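Local coordinates for uncharacterized protein (PDB 6XYB), which is a conserved kinetoplastid-specific protein of unknown function, probably a metal-binding component of the paraflagellar rod, at residues C[5-10]-C[23-28]; C[16-21]-C[52-57]. All coordinates share one frame; numbering follows the deposited sequence.

How the contacts relate
Both contacts lie on one antiparallel sheet whose helices 27-36 and 74-90 cover the same face, their centres about 12 Å apart. Their segments interleave along the chain: 5-10 and 16-21 come first as neighbouring hairpin strands, then 23-28 leads into helix 27-36, and finally segment 52-57 enters strand 55-57, outermost on that side of this chain's sheet. Probable hydrogen bonds from S10 N to T19 O and from L21 N to C8 O, both 2.8 Å, join the contacts directly. V9 packs on I18 and M20 under the helices, whereas C8 and L21 pack on the second subunit, so the hairpin has helices on one face and a subunit contact on the other.

Contact 1 (C[5-10]-C[23-28]); sequences PNLCVS and SALREE
P5 lays its ring carbons over the methyl of A24, at the place where the first strand of the antiparallel sheet faces the connection from strand 17-21 to helix 27-36. This is plain apolar packing between the start of one strand and the approach to a helix in a two-layer alpha+beta fold, and no hydrogen bond joins the two segments. The meeting of P5 CG with A24 CB is tight for two carbons, at 3.4 Å, and P5 CB follows at 3.7 Å from the same A24 CB. P5 CD is the most distant of the three ring carbons that reach this methyl, 4.1 Å from A24 CB. S23 adds a looser neighbour on this side, its OG 3.9 Å from P5 CB. This end lies near the surface, and P5 also packs on E86 of the second subunit.

Two residues on from P5, L7 is buried and points to the helix-covered face. There it crosses L25 obliquely, touching through a single branch of each side chain. Both leucines turn CG anti to the backbone N (chi1 180° in L7, 177° in L25), which helps to carry L7 CD1 and L25 CD2 toward each other, although the CA atoms of L7 and L25 are 7.3 Å apart. L88 of helix 74-90 also packs on L7, while M20 and W63 pack on L25, so the pair borders the layer between sheet and helices. N6, between P5 and L7, instead faces the second subunit: its ND2 hydrogen-bonds to E89 OE1 and its N to E86 OE2 of that subunit.

Beyond L25 the chain enters the helix with R26 at the N-cap position. Back at the leucine pair, the touching atoms are L7 CD1 and L25 CD2, 3.9 Å apart.

Contact 2 (C[16-21]-C[52-57]); sequences PVITML and VKFLFY
I18, on strand 17-21 of the antiparallel sheet, meets F54 across the sheet face; strand 62-66 lies between strands 17-21 and 55-57, so the contact is made by side chains reaching over it, beneath helix 27-36. The CG2 methyl of I18, anti to the backbone N, comes 4.0 Å from F54 CZ, and the two side chains cross at a slant. The I18 carbonyl oxygen also approaches the ring obliquely, I18 O lying 3.7 Å from F54 CE1. T19, next along, has its CB turned away from segment 52-57.

M20 returns to the same face as I18 and supplies the larger part, a Met-aromatic contact with a CH-pi component. Its chain bends at the last torsion (chi3 -66°), bringing the terminal methyl over one face of the F54 ring, with M20 CE 3.7 Å from the F54 ring centroid and 16° off the ring normal. The sulfur takes a slanting position, M20 SD being 4.5 Å from the F54 ring centroid, and M20 CG lies 3.9 Å from F54 CE1.

V30 touches both M20 and F54, L33 also packs on M20, and W63 and M65 of the intervening strand pack on F54, so the phenyl ring sits buried between sheet and helix. The F54 backbone is tied to the same helix by the hydrogen bond from F54 N to E34 OE2. Within the ring, the atom nearest the methionine methyl is CZ, with M20 CE 3.6 Å from F54 CZ.

Contact 1 (C[5-10]-C[23-28])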
loop_
_atom_site.group_PDB
_atom_site.type_symbol
_atom_site.label_atom_id
_atom_site.label_comp_id
_atom_site.label_asym_id
_atom_site.label_seq_id
_atom_site.Cartn_x
_atom_site.Cartn_y
_atom_site.Cartn_z
ATOM N N PRO C 5 20.384 -0.383 4.513
ATOM C CA PRO C 5 19.295 -0.687 5.419
ATOM C C PRO C 5 18.026 -0.051 4.836
ATOM O O PRO C 5 18.080 0.798 3.893
ATOM C CB PRO C 5 19.716 -0.016 6.736
ATOM C CG PRO C 5 21.177 0.242 6.574
ATOM C CD PRO C 5 21.308 0.581 5.111
ATOM N N ASN C 6 16.935 -0.365 5.490
ATOM C CA ASN C 6 15.597 0.138 5.122
ATOM C C ASN C 6 15.068 0.890 6.354
ATOM O O ASN C 6 15.618 0.772 7.461
ATOM C CB ASN C 6 14.672 -1.020 4.718
ATOM C CG ASN C 6 14.968 -1.590 3.345
ATOM O OD1 ASN C 6 14.327 -1.232 2.379
ATOM N ND2 ASN C 6 15.953 -2.451 3.241
ATOM N N LEU C 7 13.956 1.568 6.189
ATOM C CA LEU C 7 13.308 2.334 7.249
ATOM C C LEU C 7 11.835 2.013 7.182
ATOM O O LEU C 7 11.266 1.863 6.085
ATOM C CB LEU C 7 13.582 3.840 7.012
ATOM C CG LEU C 7 13.061 4.942 7.903
ATOM C CD1 LEU C 7 13.501 4.773 9.301
ATOM C CD2 LEU C 7 13.594 6.227 7.304
ATOM N N CYS C 8 11.220 1.877 8.344
ATOM C CA CYS C 8 9.759 1.739 8.463
ATOM C C CYS C 8 9.257 2.871 9.341
ATOM O O CYS C 8 9.746 2.991 10.508
ATOM C CB CYS C 8 9.342 0.388 9.041
ATOM S SG CYS C 8 7.554 0.262 9.376
ATOM N N VAL C 9 8.310 3.657 8.840
ATOM C CA VAL C 9 7.651 4.660 9.677
ATOM C C VAL C 9 6.194 4.209 9.821
ATOM O O VAL C 9 5.531 3.844 8.837
ATOM C CB VAL C 9 7.700 6.046 9.071
ATOM C CG1 VAL C 9 6.941 7.078 9.902
ATOM C CG2 VAL C 9 9.110 6.524 8.884
ATOM N N SER C 10 5.713 4.197 11.061
ATOM C CA SER C 10 4.324 3.808 11.278
ATOM C C SER C 10 3.619 4.969 11.963
ATOM O O SER C 10 4.222 5.586 12.847
ATOM C CB SER C 10 4.242 2.540 12.099
ATOM O OG SER C 10 2.929 2.034 12.162
ATOM N N SER C 23 17.992 0.745 11.580
ATOM C CA SER C 23 19.352 0.806 12.195
ATOM C C SER C 23 20.095 2.054 11.719
ATOM O O SER C 23 20.860 2.639 12.528
ATOM C CB SER C 23 20.182 -0.440 11.913
ATOM O OG SER C 23 20.119 -0.841 10.542
ATOM N N ALA C 24 19.965 2.405 10.448
ATOM C CA ALA C 24 20.730 3.473 9.782
ATOM C C ALA C 24 20.049 4.840 9.834
ATOM O O ALA C 24 20.565 5.779 9.192
ATOM C CB ALA C 24 20.973 3.078 8.361
ATOM N N LEU C 25 18.984 4.990 10.602
ATOM C CA LEU C 25 18.319 6.295 10.799
ATOM C C LEU C 25 19.214 7.158 11.701
ATOM O O LEU C 25 19.460 6.767 12.836
ATOM C CB LEU C 25 16.935 6.008 11.396
ATOM C CG LEU C 25 16.102 7.230 11.743
ATOM C CD1 LEU C 25 15.878 8.111 10.521
ATOM C CD2 LEU C 25 14.762 6.840 12.369
ATOM N N ARG C 26 19.669 8.312 11.205
ATOM C CA ARG C 26 20.543 9.178 11.988
ATOM C C ARG C 26 19.751 10.212 12.797
ATOM O O ARG C 26 18.626 10.592 12.387
ATOM C CB ARG C 26 21.607 9.804 11.085
ATOM C CG ARG C 26 21.092 10.920 10.212
ATOM C CD ARG C 26 22.173 11.541 9.416
ATOM N NE ARG C 26 21.565 12.560 8.579
ATOM C CZ ARG C 26 22.210 13.640 8.124
ATOM N NH1 ARG C 26 23.457 13.851 8.478
ATOM N NH2 ARG C 26 21.589 14.500 7.331
ATOM N N GLU C 27 20.334 10.689 13.911
ATOM C CA GLU C 27 19.583 11.626 14.785
ATOM C C GLU C 27 19.278 12.911 13.996
ATOM O O GLU C 27 18.260 13.567 14.268
ATOM C CB GLU C 27 20.335 11.798 16.095
ATOM C CG GLU C 27 19.385 12.272 17.194
ATOM C CD GLU C 27 19.871 12.199 18.633
ATOM O OE1 GLU C 27 20.882 11.516 18.869
ATOM O OE2 GLU C 27 19.230 12.828 19.522
ATOM N N GLU C 28 20.187 13.322 13.116
ATOM C CA GLU C 28 19.991 14.571 12.339
ATOM C C GLU C 28 18.652 14.448 11.584
ATOM O O GLU C 28 17.971 15.466 11.409
ATOM C CB GLU C 28 21.252 14.826 11.494
ATOM C CG GLU C 28 22.556 15.077 12.300
ATOM C CD GLU C 28 23.300 13.842 12.812
ATOM O OE1 GLU C 28 22.756 12.722 12.747
ATOM O OE2 GLU C 28 24.468 13.931 13.222
#

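Contact 2 (C[16-21]-C[52-57])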
loop_
_atom_site.group_PDB
_atom_site.type_symbol
_atom_site.label_atom_id
_atom_site.label_comp_id
_atom_site.label_asym_id
_atom_site.label_seq_id
_atom_site.Cartn_x
_atom_site.Cartn_y
_atom_site.Cartn_z
ATOM N N PRO C 16 -2.450 10.881 17.648
ATOM C CA PRO C 16 -1.398 10.657 16.658
ATOM C C PRO C 16 -0.093 10.203 17.314
ATOM O O PRO C 16 0.509 10.897 18.127
ATOM C CB PRO C 16 -1.214 11.961 15.901
ATOM C CG PRO C 16 -2.077 12.990 16.610
ATOM C CD PRO C 16 -2.875 12.288 17.695
ATOM N N VAL C 17 0.359 9.003 16.913
ATOM C CA VAL C 17 1.639 8.433 17.451
ATOM C C VAL C 17 2.451 7.971 16.250
ATOM O O VAL C 17 1.952 7.129 15.453
ATOM C CB VAL C 17 1.468 7.276 18.457
ATOM C CG1 VAL C 17 2.854 6.781 18.873
ATOM C CG2 VAL C 17 0.583 7.711 19.640
ATOM N N ILE C 18 3.638 8.524 16.117
ATOM C CA ILE C 18 4.511 8.214 14.972
ATOM C C ILE C 18 5.733 7.465 15.518
ATOM O O ILE C 18 6.400 7.922 16.448
ATOM C CB ILE C 18 4.949 9.480 14.222
ATOM C CG1 ILE C 18 3.745 10.260 13.693
ATOM C CG2 ILE C 18 5.963 9.099 13.133
ATOM C CD1 ILE C 18 4.026 11.693 13.419
ATOM N N THR C 19 6.042 6.303 14.947
ATOM C CA THR C 19 7.215 5.493 15.301
ATOM C C THR C 19 8.093 5.306 14.059
ATOM O O THR C 19 7.552 5.110 12.963
ATOM C CB THR C 19 6.791 4.163 15.908
ATOM O OG1 THR C 19 5.809 3.502 15.131
ATOM C CG2 THR C 19 6.220 4.306 17.290
ATOM N N MET C 20 9.400 5.304 14.258
ATOM C CA MET C 20 10.371 5.152 13.174
ATOM C C MET C 20 11.362 4.079 13.552
ATOM O O MET C 20 11.975 4.187 14.617
ATOM C CB MET C 20 11.074 6.497 12.937
ATOM C CG MET C 20 10.106 7.632 12.747
ATOM S SD MET C 20 10.783 9.061 11.946
ATOM C CE MET C 20 11.925 9.615 13.117
ATOM N N LEU C 21 11.489 3.052 12.710
ATOM C CA LEU C 21 12.419 1.914 12.903
ATOM C C LEU C 21 13.387 1.871 11.750
ATOM O O LEU C 21 13.024 2.090 10.651
ATOM C CB LEU C 21 11.653 0.598 12.918
ATOM C CG LEU C 21 10.790 0.250 14.109
ATOM C CD1 LEU C 21 9.511 1.050 14.062
ATOM C CD2 LEU C 21 10.529 -1.260 14.095
ATOM N N VAL C 52 6.957 19.216 20.492
ATOM C CA VAL C 52 7.042 17.768 20.826
ATOM C C VAL C 52 8.271 17.157 20.144
ATOM O O VAL C 52 8.772 17.696 19.127
ATOM C CB VAL C 52 5.784 16.969 20.453
ATOM C CG1 VAL C 52 4.582 17.340 21.314
ATOM C CG2 VAL C 52 5.492 17.111 18.979
ATOM N N LYS C 53 8.774 16.092 20.761
ATOM C CA LYS C 53 10.076 15.483 20.415
ATOM C C LYS C 53 9.874 13.993 20.140
ATOM O O LYS C 53 8.972 13.346 20.696
ATOM C CB LYS C 53 11.067 15.593 21.581
ATOM C CG LYS C 53 11.326 16.981 22.117
ATOM C CD LYS C 53 12.580 16.974 22.938
ATOM C CE LYS C 53 13.603 17.993 22.470
ATOM N NZ LYS C 53 14.210 17.601 21.173
ATOM N N PHE C 54 10.728 13.438 19.312
ATOM C CA PHE C 54 10.936 11.995 19.276
ATOM C C PHE C 54 11.788 11.559 20.459
ATOM O O PHE C 54 12.845 12.177 20.724
ATOM C CB PHE C 54 11.640 11.642 17.961
ATOM C CG PHE C 54 10.734 11.544 16.766
ATOM C CD1 PHE C 54 9.944 10.419 16.572
ATOM C CD2 PHE C 54 10.712 12.527 15.819
ATOM C CE1 PHE C 54 9.128 10.258 15.463
ATOM C CE2 PHE C 54 9.905 12.382 14.708
ATOM C CZ PHE C 54 9.062 11.283 14.556
ATOM N N LEU C 55 11.329 10.499 21.116
ATOM C CA LEU C 55 12.066 9.770 22.158
ATOM C C LEU C 55 12.533 8.408 21.657
ATOM O O LEU C 55 11.801 7.760 20.929
ATOM C CB LEU C 55 11.213 9.601 23.414
ATOM C CG LEU C 55 10.713 10.886 24.093
ATOM C CD1 LEU C 55 10.042 10.565 25.430
ATOM C CD2 LEU C 55 11.811 11.915 24.317
ATOM N N PHE C 56 13.753 8.023 22.074
ATOM C CA PHE C 56 14.350 6.732 21.684
ATOM C C PHE C 56 14.000 5.650 22.689
ATOM O O PHE C 56 14.206 5.812 23.894
ATOM C CB PHE C 56 15.850 6.847 21.510
ATOM C CG PHE C 56 16.482 5.561 21.095
ATOM C CD1 PHE C 56 16.439 5.177 19.763
ATOM C CD2 PHE C 56 17.119 4.757 22.025
ATOM C CE1 PHE C 56 17.070 4.019 19.365
ATOM C CE2 PHE C 56 17.703 3.567 21.619
ATOM C CZ PHE C 56 17.692 3.218 20.289
ATOM N N TYR C 57 13.642 4.474 22.178
ATOM C CA TYR C 57 13.501 3.233 22.971
ATOM C C TYR C 57 14.142 2.036 22.278
ATOM O O TYR C 57 14.072 1.889 21.087
ATOM C CB TYR C 57 12.021 2.903 23.147
ATOM C CG TYR C 57 11.173 3.921 23.889
ATOM C CD1 TYR C 57 10.580 5.019 23.283
ATOM C CD2 TYR C 57 10.930 3.743 25.258
ATOM C CE1 TYR C 57 9.735 5.868 23.983
ATOM C CE2 TYR C 57 10.099 4.581 25.985
ATOM C CZ TYR C 57 9.553 5.687 25.361
ATOM O OH TYR C 57 8.771 6.492 26.131
#